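Local coordinates for putative hemin ABC transport system, membrane protein (Burkholderia cenocepacia J2315, PDB 5B57) that probably serves as the membrane-spanning permease subunit of an ABC importer that carries heme across the cell membrane, at residues A[124-129]-A[318-323]; A[152-157]-A[215-220]; A[260-265]-A[284-289]. All coordinates share one frame; numbering follows the deposited sequence.

Interaction 1. Residues A[124-129]-A[318-323]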
# COMPACT_ATOMS: atom_id res chain seq x y z
N ALA A 124 -0.79 -13.64 14.00
CA ALA A 124 0.10 -12.70 14.66
C ALA A 124 0.67 -11.70 13.67
O ALA A 124 0.60 -10.49 13.88
CB ALA A 124 1.21 -13.43 15.40
N MET A 125 1.23 -12.20 12.56
CA MET A 125 1.85 -11.30 11.59
C MET A 125 0.85 -10.34 10.97
O MET A 125 1.18 -9.18 10.72
CB MET A 125 2.55 -12.10 10.51
CG MET A 125 3.76 -12.84 11.04
SD MET A 125 5.23 -11.87 10.78
CE MET A 125 5.20 -11.71 8.99
N GLN A 126 -0.38 -10.80 10.72
CA GLN A 126 -1.38 -9.91 10.12
C GLN A 126 -1.81 -8.82 11.10
O GLN A 126 -2.10 -7.69 10.69
CB GLN A 126 -2.57 -10.71 9.65
CG GLN A 126 -2.26 -11.43 8.38
CD GLN A 126 -2.98 -12.74 8.24
OE1 GLN A 126 -4.21 -12.81 8.31
NE2 GLN A 126 -2.22 -13.80 8.02
N ALA A 127 -1.86 -9.15 12.39
CA ALA A 127 -1.99 -8.10 13.40
C ALA A 127 -0.77 -7.19 13.38
O ALA A 127 -0.88 -5.99 13.15
CB ALA A 127 -2.20 -8.70 14.79
N LEU A 128 0.41 -7.78 13.56
CA LEU A 128 1.64 -6.99 13.59
C LEU A 128 1.75 -6.01 12.43
O LEU A 128 2.14 -4.85 12.62
CB LEU A 128 2.84 -7.94 13.60
CG LEU A 128 4.17 -7.21 13.64
CD1 LEU A 128 4.35 -6.73 15.02
CD2 LEU A 128 5.27 -8.15 13.27
N PHE A 129 1.39 -6.43 11.21
CA PHE A 129 1.47 -5.53 10.06
C PHE A 129 0.19 -4.78 9.80
O PHE A 129 0.13 -4.03 8.82
CB PHE A 129 1.84 -6.29 8.78
CG PHE A 129 3.26 -6.71 8.74
CD1 PHE A 129 4.23 -5.86 8.24
CD2 PHE A 129 3.64 -7.94 9.22
CE1 PHE A 129 5.55 -6.24 8.21
CE2 PHE A 129 4.97 -8.32 9.21
CZ PHE A 129 5.92 -7.46 8.70
N CYS A 318 -10.65 -16.36 7.81
CA CYS A 318 -12.03 -16.81 8.01
C CYS A 318 -12.42 -16.67 9.47
O CYS A 318 -13.54 -16.25 9.79
CB CYS A 318 -12.21 -18.25 7.54
SG CYS A 318 -11.48 -18.57 5.92
N VAL A 319 -11.50 -17.01 10.38
CA VAL A 319 -11.81 -16.90 11.80
C VAL A 319 -12.12 -15.46 12.14
O VAL A 319 -13.01 -15.18 12.96
CB VAL A 319 -10.64 -17.43 12.64
CG1 VAL A 319 -10.82 -16.99 14.09
CG2 VAL A 319 -10.49 -18.96 12.47
N ARG A 320 -11.43 -14.53 11.48
CA ARG A 320 -11.69 -13.10 11.70
C ARG A 320 -13.11 -12.72 11.26
O ARG A 320 -13.87 -12.12 12.03
CB ARG A 320 -10.65 -12.27 10.96
CG ARG A 320 -9.50 -11.79 11.81
CD ARG A 320 -8.80 -10.66 11.09
NE ARG A 320 -8.40 -11.08 9.75
CZ ARG A 320 -7.18 -11.47 9.44
NH1 ARG A 320 -6.22 -11.49 10.36
NH2 ARG A 320 -6.90 -11.83 8.20
N LEU A 321 -13.47 -13.04 10.01
CA LEU A 321 -14.81 -12.79 9.49
C LEU A 321 -15.91 -13.47 10.30
O LEU A 321 -17.08 -13.11 10.16
CB LEU A 321 -14.91 -13.26 8.05
CG LEU A 321 -14.08 -12.38 7.12
CD1 LEU A 321 -13.57 -13.15 5.87
CD2 LEU A 321 -14.89 -11.14 6.72
N ALA A 322 -15.58 -14.47 11.13
CA ALA A 322 -16.57 -15.08 12.00
C ALA A 322 -16.58 -14.48 13.39
O ALA A 322 -17.60 -14.55 14.07
CB ALA A 322 -16.33 -16.60 12.11
N CYS A 323 -15.48 -13.90 13.86
CA CYS A 323 -15.43 -13.48 15.25
C CYS A 323 -14.78 -12.12 15.45
O CYS A 323 -14.60 -11.70 16.61
CB CYS A 323 -14.71 -14.54 16.09
SG CYS A 323 -15.10 -16.27 15.65

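Interaction 2. Residues A[152-157]-A[215-220]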
# COMPACT_ATOMS: atom_id res chain seq x y z
N LEU A 152 22.57 -28.45 1.98
CA LEU A 152 22.89 -29.79 2.48
C LEU A 152 22.65 -30.86 1.43
O LEU A 152 23.47 -31.77 1.27
CB LEU A 152 22.08 -30.12 3.73
CG LEU A 152 22.35 -31.57 4.21
CD1 LEU A 152 23.76 -31.75 4.69
CD2 LEU A 152 21.43 -32.03 5.29
N ILE A 153 21.52 -30.81 0.72
CA ILE A 153 21.23 -31.86 -0.27
C ILE A 153 22.31 -31.89 -1.35
O ILE A 153 22.70 -32.96 -1.82
CB ILE A 153 19.82 -31.67 -0.86
CG1 ILE A 153 18.73 -31.80 0.21
CG2 ILE A 153 19.57 -32.61 -2.04
CD1 ILE A 153 17.33 -31.72 -0.36
N VAL A 154 22.82 -30.71 -1.74
CA VAL A 154 23.72 -30.61 -2.90
C VAL A 154 25.19 -30.70 -2.52
O VAL A 154 25.99 -31.24 -3.29
CB VAL A 154 23.43 -29.31 -3.68
CG1 VAL A 154 24.43 -29.14 -4.84
CG2 VAL A 154 21.98 -29.29 -4.17
N LEU A 155 25.58 -30.18 -1.34
CA LEU A 155 26.95 -30.35 -0.88
C LEU A 155 27.05 -31.47 0.14
O LEU A 155 27.43 -31.21 1.29
CB LEU A 155 27.47 -29.03 -0.32
CG LEU A 155 27.34 -27.89 -1.35
CD1 LEU A 155 27.71 -26.55 -0.78
CD2 LEU A 155 28.15 -28.18 -2.61
N GLY A 156 26.73 -32.72 -0.24
CA GLY A 156 26.74 -33.87 0.64
C GLY A 156 27.96 -33.97 1.55
O GLY A 156 27.82 -34.01 2.78
N PRO A 157 29.16 -34.05 0.97
CA PRO A 157 30.42 -33.86 1.71
C PRO A 157 30.54 -32.46 2.34
O PRO A 157 30.20 -32.29 3.52
CB PRO A 157 31.49 -34.07 0.64
CG PRO A 157 30.82 -34.95 -0.40
CD PRO A 157 29.39 -34.55 -0.40
N GLY A 215 19.59 -21.41 -6.96
CA GLY A 215 19.64 -21.79 -8.37
C GLY A 215 21.04 -22.21 -8.79
O GLY A 215 21.21 -23.12 -9.60
N LEU A 216 22.04 -21.54 -8.23
CA LEU A 216 23.42 -21.95 -8.45
C LEU A 216 23.64 -23.38 -8.00
O LEU A 216 24.32 -24.16 -8.70
CB LEU A 216 24.33 -21.01 -7.69
CG LEU A 216 25.72 -20.83 -8.23
CD1 LEU A 216 25.59 -20.57 -9.70
CD2 LEU A 216 26.27 -19.63 -7.50
N LEU A 217 23.08 -23.74 -6.83
CA LEU A 217 23.25 -25.07 -6.26
C LEU A 217 22.40 -26.11 -6.97
O LEU A 217 22.87 -27.22 -7.25
CB LEU A 217 22.90 -25.04 -4.78
CG LEU A 217 23.97 -24.55 -3.83
CD1 LEU A 217 23.30 -24.24 -2.52
CD2 LEU A 217 25.02 -25.62 -3.66
N THR A 218 21.16 -25.75 -7.29
CA THR A 218 20.34 -26.55 -8.20
C THR A 218 21.07 -26.84 -9.51
O THR A 218 21.17 -27.99 -9.94
CB THR A 218 19.05 -25.82 -8.49
OG1 THR A 218 18.43 -25.49 -7.25
CG2 THR A 218 18.17 -26.68 -9.28
N PHE A 219 21.56 -25.78 -10.17
CA PHE A 219 22.31 -25.91 -11.41
C PHE A 219 23.36 -27.00 -11.34
O PHE A 219 23.52 -27.79 -12.27
CB PHE A 219 22.95 -24.55 -11.73
CG PHE A 219 23.98 -24.58 -12.83
CD1 PHE A 219 23.62 -24.90 -14.14
CD2 PHE A 219 25.30 -24.24 -12.57
CE1 PHE A 219 24.56 -24.91 -15.16
CE2 PHE A 219 26.25 -24.24 -13.57
CZ PHE A 219 25.89 -24.58 -14.87
N VAL A 220 24.08 -27.07 -10.22
CA VAL A 220 25.15 -28.04 -10.10
C VAL A 220 24.67 -29.39 -9.57
O VAL A 220 25.48 -30.33 -9.49
CB VAL A 220 26.28 -27.44 -9.24
CG1 VAL A 220 25.92 -27.52 -7.75
CG2 VAL A 220 27.61 -28.12 -9.57

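Interaction 3. Residues A[260-265]-A[284-289]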
# COMPACT_ATOMS: atom_id res chain seq x y z
N VAL A 260 0.72 -15.94 22.19
CA VAL A 260 -0.36 -15.80 23.18
C VAL A 260 -0.01 -14.76 24.24
O VAL A 260 -0.86 -13.97 24.66
CB VAL A 260 -0.67 -17.15 23.85
CG1 VAL A 260 -1.75 -16.96 24.89
CG2 VAL A 260 -1.09 -18.21 22.82
N ARG A 261 1.25 -14.75 24.70
CA ARG A 261 1.66 -13.74 25.67
C ARG A 261 1.65 -12.33 25.11
O ARG A 261 2.06 -11.41 25.83
CB ARG A 261 3.04 -14.08 26.23
CG ARG A 261 3.08 -15.05 27.43
CD ARG A 261 2.30 -16.38 27.23
NE ARG A 261 2.25 -17.19 28.46
CZ ARG A 261 1.48 -18.27 28.65
NH1 ARG A 261 0.67 -18.70 27.69
NH2 ARG A 261 1.52 -18.93 29.80
N GLU A 262 1.21 -12.13 23.85
CA GLU A 262 1.18 -10.83 23.18
C GLU A 262 -0.19 -10.53 22.58
O GLU A 262 -0.32 -9.65 21.72
CB GLU A 262 2.25 -10.76 22.08
CG GLU A 262 3.69 -10.97 22.55
CD GLU A 262 4.21 -9.82 23.39
OE1 GLU A 262 3.71 -8.69 23.21
OE2 GLU A 262 5.11 -10.04 24.24
N ARG A 263 -1.23 -11.25 23.02
CA ARG A 263 -2.54 -11.09 22.39
C ARG A 263 -3.16 -9.73 22.71
O ARG A 263 -3.93 -9.21 21.90
CB ARG A 263 -3.47 -12.22 22.83
CG ARG A 263 -3.65 -12.34 24.33
CD ARG A 263 -4.15 -13.73 24.70
NE ARG A 263 -4.39 -13.88 26.13
CZ ARG A 263 -5.02 -14.92 26.65
NH1 ARG A 263 -5.46 -15.88 25.84
NH2 ARG A 263 -5.21 -15.01 27.96
N ASP A 264 -2.85 -9.14 23.86
CA ASP A 264 -3.45 -7.85 24.19
C ASP A 264 -2.69 -6.72 23.50
O ASP A 264 -3.30 -5.85 22.87
CB ASP A 264 -3.47 -7.65 25.70
CG ASP A 264 -4.42 -8.60 26.40
OD1 ASP A 264 -5.53 -8.85 25.88
OD2 ASP A 264 -4.05 -9.10 27.49
N ALA A 265 -1.35 -6.74 23.61
CA ALA A 265 -0.54 -5.75 22.92
C ALA A 265 -0.84 -5.71 21.43
O ALA A 265 -0.94 -4.62 20.83
CB ALA A 265 0.94 -6.04 23.17
N GLN A 284 8.17 -1.39 19.76
CA GLN A 284 9.42 -1.90 19.20
C GLN A 284 9.76 -3.28 19.78
O GLN A 284 10.10 -4.20 19.03
CB GLN A 284 10.54 -0.89 19.42
CG GLN A 284 10.26 0.40 18.68
CD GLN A 284 10.12 0.13 17.19
OE1 GLN A 284 10.83 -0.71 16.64
NE2 GLN A 284 9.17 0.81 16.53
N ARG A 285 9.67 -3.45 21.10
CA ARG A 285 9.84 -4.78 21.67
C ARG A 285 8.78 -5.73 21.14
O ARG A 285 9.05 -6.93 20.99
CB ARG A 285 9.76 -4.75 23.20
CG ARG A 285 10.76 -3.84 23.91
CD ARG A 285 12.12 -4.49 24.05
NE ARG A 285 12.10 -5.70 24.88
CZ ARG A 285 13.06 -6.63 24.88
NH1 ARG A 285 14.12 -6.49 24.08
NH2 ARG A 285 12.95 -7.69 25.66
N LEU A 286 7.58 -5.22 20.86
CA LEU A 286 6.51 -6.09 20.37
C LEU A 286 6.84 -6.63 18.98
O LEU A 286 6.67 -7.82 18.71
CB LEU A 286 5.18 -5.35 20.35
CG LEU A 286 4.01 -6.03 19.64
CD1 LEU A 286 3.74 -7.37 20.29
CD2 LEU A 286 2.74 -5.16 19.67
N LYS A 287 7.32 -5.76 18.08
CA LYS A 287 7.70 -6.22 16.76
C LYS A 287 8.75 -7.34 16.85
O LYS A 287 8.61 -8.38 16.21
CB LYS A 287 8.20 -5.05 15.92
CG LYS A 287 7.11 -4.01 15.65
CD LYS A 287 7.53 -2.86 14.71
CE LYS A 287 6.29 -2.07 14.20
NZ LYS A 287 6.51 -1.02 13.13
N ARG A 288 9.76 -7.17 17.70
CA ARG A 288 10.82 -8.17 17.73
C ARG A 288 10.35 -9.48 18.35
O ARG A 288 10.79 -10.54 17.93
CB ARG A 288 12.06 -7.62 18.45
CG ARG A 288 13.13 -8.64 18.80
CD ARG A 288 14.38 -8.02 19.47
NE ARG A 288 15.59 -8.80 19.16
CZ ARG A 288 16.84 -8.47 19.51
NH1 ARG A 288 17.86 -9.26 19.16
NH2 ARG A 288 17.09 -7.36 20.20
N ARG A 289 9.44 -9.43 19.32
CA ARG A 289 9.05 -10.66 20.00
C ARG A 289 8.19 -11.54 19.11
O ARG A 289 8.33 -12.76 19.11
CB ARG A 289 8.35 -10.33 21.32
CG ARG A 289 9.37 -10.12 22.44
CD ARG A 289 8.77 -9.93 23.83
NE ARG A 289 7.99 -8.69 23.92
CZ ARG A 289 7.82 -7.98 25.04
NH1 ARG A 289 7.09 -6.87 25.01
NH2 ARG A 289 8.40 -8.37 26.18

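Interaction 1. Residues A[124-129]-A[318-323]
The guanidinium of R320 reaches across to the side-chain amide of Q126 and clasps its carbonyl oxygen with both terminal nitrogens, tying helix 94-128 to the short helix 311-323 within the all-helical permease fold of the FecCD family. The grip is end-on, and both bonds converge on one acceptor. R320 NH2 lies 2.9 Å from Q126 OE1 in the plane of the amide carbonyl, at a C=O...N angle of 156°. R320 NH1, 3.2 Å from Q126 OE1, meets the same oxygen less squarely, tilted from that plane. Seen from the arginine, OE1 sits almost exactly in the guanidinium plane, although the two flat groups are turned 70° apart.

The amide nitrogen and one arginine nitrogen have further partners. Q126 NE2 donates to the backbone oxygen of G312, with a weaker bond to A134 O, so both ends of the amide are held and its rotation is fixed. R320 NH2 bonds H317 ND1 as well, one turn back on its own helix. P132 and V330 touch the arginine, and an aromatic side chain of the chain of another protein packs on it.

The backbones stay far apart, with Q126 CA 10.9 Å from R320 CA, and long side chains span the gap. A bend at chi3 (-55°) turns the arginine's end toward the amide, where R320 NH1 also comes within 3.8 Å of Q126 CB.

Interaction 2. Residues A[152-157]-A[215-220]
V154 and L217 form the centre of an apolar contact between the ends of two helices, with V154 CA 6.5 Å from L217 CA. One methyl of the valine, CG1, does most of the touching. It lies 3.8 Å from L217 CD2 and also meets V220 CG1 at 3.6 Å, so it enters between two side chains one helical turn apart. Its first torsion, 176°, sets CG1 trans to the backbone N and turns this branch toward helix 196-220. The V220 side chain meets it at a slant, through the branch that lies between its own backbone N and carbonyl carbon (chi1 79°).

L155, the first residue beyond helix 141-154, adds a second leucine to the edge of the patch. Its side chain runs nearly at right angles to that of L217, and L155 CG lies 4.0 Å from L217 CD2. That single methyl of L217 is thus shared by V154 and L155.

The two helices belong to the FecCD permease bundle and come together here near their C-terminal ends, where the two segments meet through apolar packing, with no hydrogen bond between them. Against the backbone, V154 CG1 rests 3.5 Å from L217 O, a van der Waals contact.

The hydrogen bonds nearby run to other partners: T218 OG1 to I214 O, and a weak one from Q225 NE2 to I153 O. L229 of helix 223-234 packs on V154, while L216, T218 and F219 touch I358, T230 and D357 of the second subunit, respectively.

Interaction 3. Residues A[260-265]-A[284-289]
E262 and R289 form the charged half of this contact, a salt bridge in which attraction acts without a directed hydrogen bond. E262 OE2 lies 3.2 Å from R289 NE, but it hovers 3.1 Å above the guanidinium plane, displaced toward the rim, so the approach is over a face and not along an N-H bond. The carboxylate and guanidinium planes are inclined 34° to each other, and the two side chains meet at about a right angle. Bends in both chains permit this: the glutamate folds at chi2 (-69°) and the arginine at chi3 (-66°), which sets the guanidinium with one face under the carboxylate oxygen. The attraction is therefore probably electrostatic, without the directionality of an in-plane pair.

The other half is built on L286, whose two methyls serve different partners. E262 and L286 run past one another in opposite directions, and L286 CD1 is met by both E262 CB, at 4.1 Å, and the carboxylate oxygen E262 OE1, the nearer at 3.2 Å. The apolar pair is made by the other methyl, which faces the next turn of the first segment, where A265 CB approaches L286 CD2 to 4.0 Å. L286 is placed for this by a trans first torsion, its CG pointing away from the backbone N. Here the main chains come closest, with A265 CA 7.5 Å from L286 CA.

E262 occupies the N-cap position of helix 263-269, just after the end of helix 242-260, so the contact joins the start of this short helix to helix 283-305. V281, in the loop leading to the latter, touches both A265 and L286. D264 and A265 pack on aromatic side chains of the chain of another protein, consistent with the cytoplasmic coupling helix of ABC importers, while R328 of helix 327-352 flanks R263 and D264.

Interactions 1 and 3 lie on one side of the chain's centre, with centres 15 Å apart, and touch through L128 CD1 and K287 CA; interaction 2 lies on the opposite side of the centre from interaction 1, and its centre is 38 Å from those of both others. None shares a helix with another. Chemistry follows place. Interaction 1 is fully buried and purely polar, an arginine held to an amide that has hydrogen bonds at both its oxygen and its nitrogen. Interaction 3, partly buried, mixes a face-on ion pair with leucine and alanine packing. Interaction 2 is apolar and partly on the surface. Interactions 1 and 3 adjoin another protein's chain, whereas interaction 2 borders the second permease subunit.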